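Local coordinates for protein fusarinine C esterase sidJ (Aspergillus fumigatus, PDB 6GUP) that hydrolyses the ester bonds of the siderophore fusarinine C, releasing fusarinine and iron, but leaves triacetylfusarinine C intact, at residues A[23-28]-A[68-73]. Residues are numbered along the deposited sequence; the frame is centred on the assembly and turned at random.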
ATOM      1  N   LEU A  23       8.707  -0.013   3.929  1.00 38.69           N
ATOM      2  CA  LEU A  23       8.331   0.582   2.639  1.00 36.07           C
ATOM      3  C   LEU A  23       9.130   0.004   1.473  1.00 34.07           C
ATOM      4  O   LEU A  23      10.321  -0.288   1.611  1.00 34.49           O
ATOM      5  CB  LEU A  23       8.502   2.104   2.701  1.00 37.70           C
ATOM      6  CG  LEU A  23       7.724   2.803   3.827  1.00 39.38           C
ATOM      7  CD1 LEU A  23       8.178   4.243   4.007  1.00 40.70           C
ATOM      8  CD2 LEU A  23       6.224   2.740   3.576  1.00 38.79           C
ATOM      9  N   VAL A  24       8.461  -0.140   0.326  1.00 33.48           N
ATOM     10  CA  VAL A  24       9.039  -0.783  -0.861  1.00 34.15           C
ATOM     11  C   VAL A  24       9.032   0.124  -2.084  1.00 35.10           C
ATOM     12  O   VAL A  24       8.234   1.063  -2.176  1.00 35.94           O
ATOM     13  CB  VAL A  24       8.319  -2.111  -1.227  1.00 35.08           C
ATOM     14  CG1 VAL A  24       8.507  -3.137  -0.121  1.00 36.27           C
ATOM     15  CG2 VAL A  24       6.834  -1.908  -1.523  1.00 35.17           C
ATOM     16  N   THR A  25       9.933  -0.174  -3.016  1.00 36.45           N
ATOM     17  CA  THR A  25       9.933   0.442  -4.339  1.00 37.79           C
ATOM     18  C   THR A  25      10.114  -0.650  -5.398  1.00 37.42           C
ATOM     19  O   THR A  25      10.988  -1.512  -5.261  1.00 37.07           O
ATOM     20  CB  THR A  25      10.990   1.572  -4.472  1.00 39.38           C
ATOM     21  OG1 THR A  25      10.942   2.131  -5.791  1.00 40.59           O
ATOM     22  CG2 THR A  25      12.409   1.080  -4.190  1.00 39.76           C
ATOM     23  N   PHE A  26       9.260  -0.622  -6.422  1.00 36.06           N
ATOM     24  CA  PHE A  26       9.270  -1.622  -7.493  1.00 35.82           C
ATOM     25  C   PHE A  26       9.973  -1.070  -8.730  1.00 36.61           C
ATOM     26  O   PHE A  26       9.535  -0.070  -9.299  1.00 36.34           O
ATOM     27  CB  PHE A  26       7.843  -2.048  -7.849  1.00 35.37           C
ATOM     28  CG  PHE A  26       7.763  -2.948  -9.052  1.00 36.86           C
ATOM     29  CD1 PHE A  26       8.188  -4.272  -8.979  1.00 37.89           C
ATOM     30  CD2 PHE A  26       7.272  -2.472 -10.264  1.00 37.31           C
ATOM     31  CE1 PHE A  26       8.119  -5.100 -10.092  1.00 37.90           C
ATOM     32  CE2 PHE A  26       7.201  -3.297 -11.377  1.00 38.54           C
ATOM     33  CZ  PHE A  26       7.624  -4.613 -11.290  1.00 38.92           C
ATOM     34  N   GLU A  27      11.046  -1.744  -9.142  1.00 37.94           N
ATOM     35  CA  GLU A  27      11.816  -1.374 -10.329  1.00 39.27           C
ATOM     36  C   GLU A  27      11.321  -2.185 -11.519  1.00 39.51           C
ATOM     37  O   GLU A  27      11.319  -3.410 -11.462  1.00 39.73           O
ATOM     38  CB  GLU A  27      13.299  -1.667 -10.101  1.00 39.98           C
ATOM     39  CG  GLU A  27      14.221  -1.222 -11.232  1.00 42.37           C
ATOM     40  CD  GLU A  27      15.682  -1.563 -10.993  1.00 43.53           C
ATOM     41  OE1 GLU A  27      15.988  -2.370 -10.087  1.00 44.69           O
ATOM     42  OE2 GLU A  27      16.536  -1.020 -11.723  1.00 46.39           O
ATOM     43  N   TYR A  28      10.937  -1.506 -12.598  1.00 40.16           N
ATOM     44  CA  TYR A  28      10.482  -2.173 -13.820  1.00 42.51           C
ATOM     45  C   TYR A  28      11.716  -2.547 -14.620  1.00 46.31           C
ATOM     46  O   TYR A  28      12.513  -1.673 -14.965  1.00 48.51           O
ATOM     47  CB  TYR A  28       9.595  -1.255 -14.669  1.00 41.96           C
ATOM     48  CG  TYR A  28       8.246  -0.935 -14.061  1.00 42.97           C
ATOM     49  CD1 TYR A  28       8.140  -0.102 -12.947  1.00 43.82           C
ATOM     50  CD2 TYR A  28       7.069  -1.445 -14.612  1.00 45.51           C
ATOM     51  CE1 TYR A  28       6.908   0.202 -12.392  1.00 45.63           C
ATOM     52  CE2 TYR A  28       5.831  -1.143 -14.060  1.00 48.00           C
ATOM     53  CZ  TYR A  28       5.756  -0.323 -12.950  1.00 48.87           C
ATOM     54  OH  TYR A  28       4.530  -0.024 -12.401  1.00 51.29           O
ATOM     55  N   SER A  68      15.982   3.154 -15.793  1.00 44.35           N
ATOM     56  CA  SER A  68      15.021   2.188 -15.252  1.00 45.33           C
ATOM     57  C   SER A  68      13.969   2.931 -14.428  1.00 42.03           C
ATOM     58  O   SER A  68      14.287   3.882 -13.709  1.00 40.28           O
ATOM     59  CB  SER A  68      15.721   1.117 -14.409  1.00 48.17           C
ATOM     60  OG  SER A  68      16.160   1.628 -13.165  1.00 48.20           O
ATOM     61  N   LEU A  69      12.721   2.485 -14.546  1.00 39.40           N
ATOM     62  CA  LEU A  69      11.581   3.124 -13.892  1.00 37.35           C
ATOM     63  C   LEU A  69      11.353   2.514 -12.511  1.00 36.39           C
ATOM     64  O   LEU A  69      11.353   1.293 -12.368  1.00 37.12           O
ATOM     65  CB  LEU A  69      10.326   2.942 -14.754  1.00 35.94           C
ATOM     66  CG  LEU A  69       8.987   3.488 -14.247  1.00 35.19           C
ATOM     67  CD1 LEU A  69       9.016   5.001 -14.120  1.00 35.64           C
ATOM     68  CD2 LEU A  69       7.870   3.056 -15.183  1.00 33.50           C
ATOM     69  N   PHE A  70      11.160   3.375 -11.509  1.00 35.80           N
ATOM     70  CA  PHE A  70      10.766   2.963 -10.159  1.00 35.95           C
ATOM     71  C   PHE A  70       9.415   3.565  -9.795  1.00 36.07           C
ATOM     72  O   PHE A  70       9.112   4.698 -10.172  1.00 36.15           O
ATOM     73  CB  PHE A  70      11.776   3.448  -9.119  1.00 35.37           C
ATOM     74  CG  PHE A  70      13.095   2.739  -9.159  1.00 35.07           C
ATOM     75  CD1 PHE A  70      14.057   3.092 -10.098  1.00 35.42           C
ATOM     76  CD2 PHE A  70      13.396   1.742  -8.236  1.00 35.85           C
ATOM     77  CE1 PHE A  70      15.286   2.452 -10.130  1.00 36.29           C
ATOM     78  CE2 PHE A  70      14.626   1.100  -8.260  1.00 37.25           C
ATOM     79  CZ  PHE A  70      15.571   1.452  -9.211  1.00 37.13           C
ATOM     80  N   THR A  71       8.618   2.796  -9.058  1.00 34.99           N
ATOM     81  CA  THR A  71       7.441   3.302  -8.346  1.00 34.38           C
ATOM     82  C   THR A  71       7.614   2.907  -6.884  1.00 35.06           C
ATOM     83  O   THR A  71       8.433   2.039  -6.583  1.00 35.23           O
ATOM     84  CB  THR A  71       6.136   2.705  -8.899  1.00 36.83           C
ATOM     85  OG1 THR A  71       6.193   1.273  -8.840  1.00 36.77           O
ATOM     86  CG2 THR A  71       5.916   3.140 -10.339  1.00 37.56           C
ATOM     87  N   LEU A  72       6.865   3.536  -5.977  1.00 34.92           N
ATOM     88  CA  LEU A  72       7.048   3.276  -4.541  1.00 35.87           C
ATOM     89  C   LEU A  72       5.792   3.412  -3.693  1.00 36.25           C
ATOM     90  O   LEU A  72       4.801   4.019  -4.107  1.00 35.74           O
ATOM     91  CB  LEU A  72       8.154   4.175  -3.962  1.00 36.74           C
ATOM     92  CG  LEU A  72       7.807   5.596  -3.490  1.00 35.96           C
ATOM     93  CD1 LEU A  72       9.033   6.258  -2.883  1.00 36.80           C
ATOM     94  CD2 LEU A  72       7.239   6.439  -4.620  1.00 34.42           C
ATOM     95  N   THR A  73       5.873   2.834  -2.495  1.00 37.57           N
ATOM     96  CA  THR A  73       4.880   3.019  -1.447  1.00 38.12           C
ATOM     97  C   THR A  73       5.394   4.035  -0.438  1.00 37.59           C
ATOM     98  O   THR A  73       6.597   4.111  -0.170  1.00 37.12           O
ATOM     99  CB  THR A  73       4.578   1.706  -0.698  1.00 38.75           C
ATOM    100  OG1 THR A  73       5.779   1.189  -0.105  1.00 38.65           O
ATOM    101  CG2 THR A  73       3.987   0.672  -1.642  1.00 38.46           C
TER
HETATM  102  O   HOH W   1      12.110   0.427 -16.592  1.00 46.49           O
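Strand 24-28 is the one antiparallel strand of an otherwise parallel α/β-hydrolase sheet, lying second, between strands 12-18 and 67-72. F26 and T71 form a hydrogen-bonded pair, F26 N giving to T71 O at 2.8 Å and T71 N returning to F26 O; Y28 N donates to L69 O, and a water links Y28 O to L69 N. T71 O is gripped twice: T25 OG1, set anti to its backbone N (chi1 180°), donates at 2.6 Å from above the carbonyl plane, on the face opposite F26 N. Just beyond the end of strand 67-72, T73 OG1 takes an almost straight bond from V24 N at 3.0 Å, while T73 N donates to V24 O.

On the face of T25, E27 and F70, the extended E27 chain lies over one face of the F70 ring, CG 3.9 Å from the ring centroid in a CH-pi contact, its carboxylate turned only 18° from the ring plane. E27 OE2 accepts from S68 OG at 3.0 Å on the anti side; K104 of helix 86-108 also bonds that hydroxyl, and H17 holds E27 OE1. On the other face the Y28 ring is sandwiched between F26 CE2 and L69 CD2, the latter 4.1 Å from the ring centroid, while T71 CG2 meets its edge at Y28 CE1. Helix 55-61 packs on this face and helix 86-108 on the other, the α/β/α sandwich of the α/β-hydrolase fold.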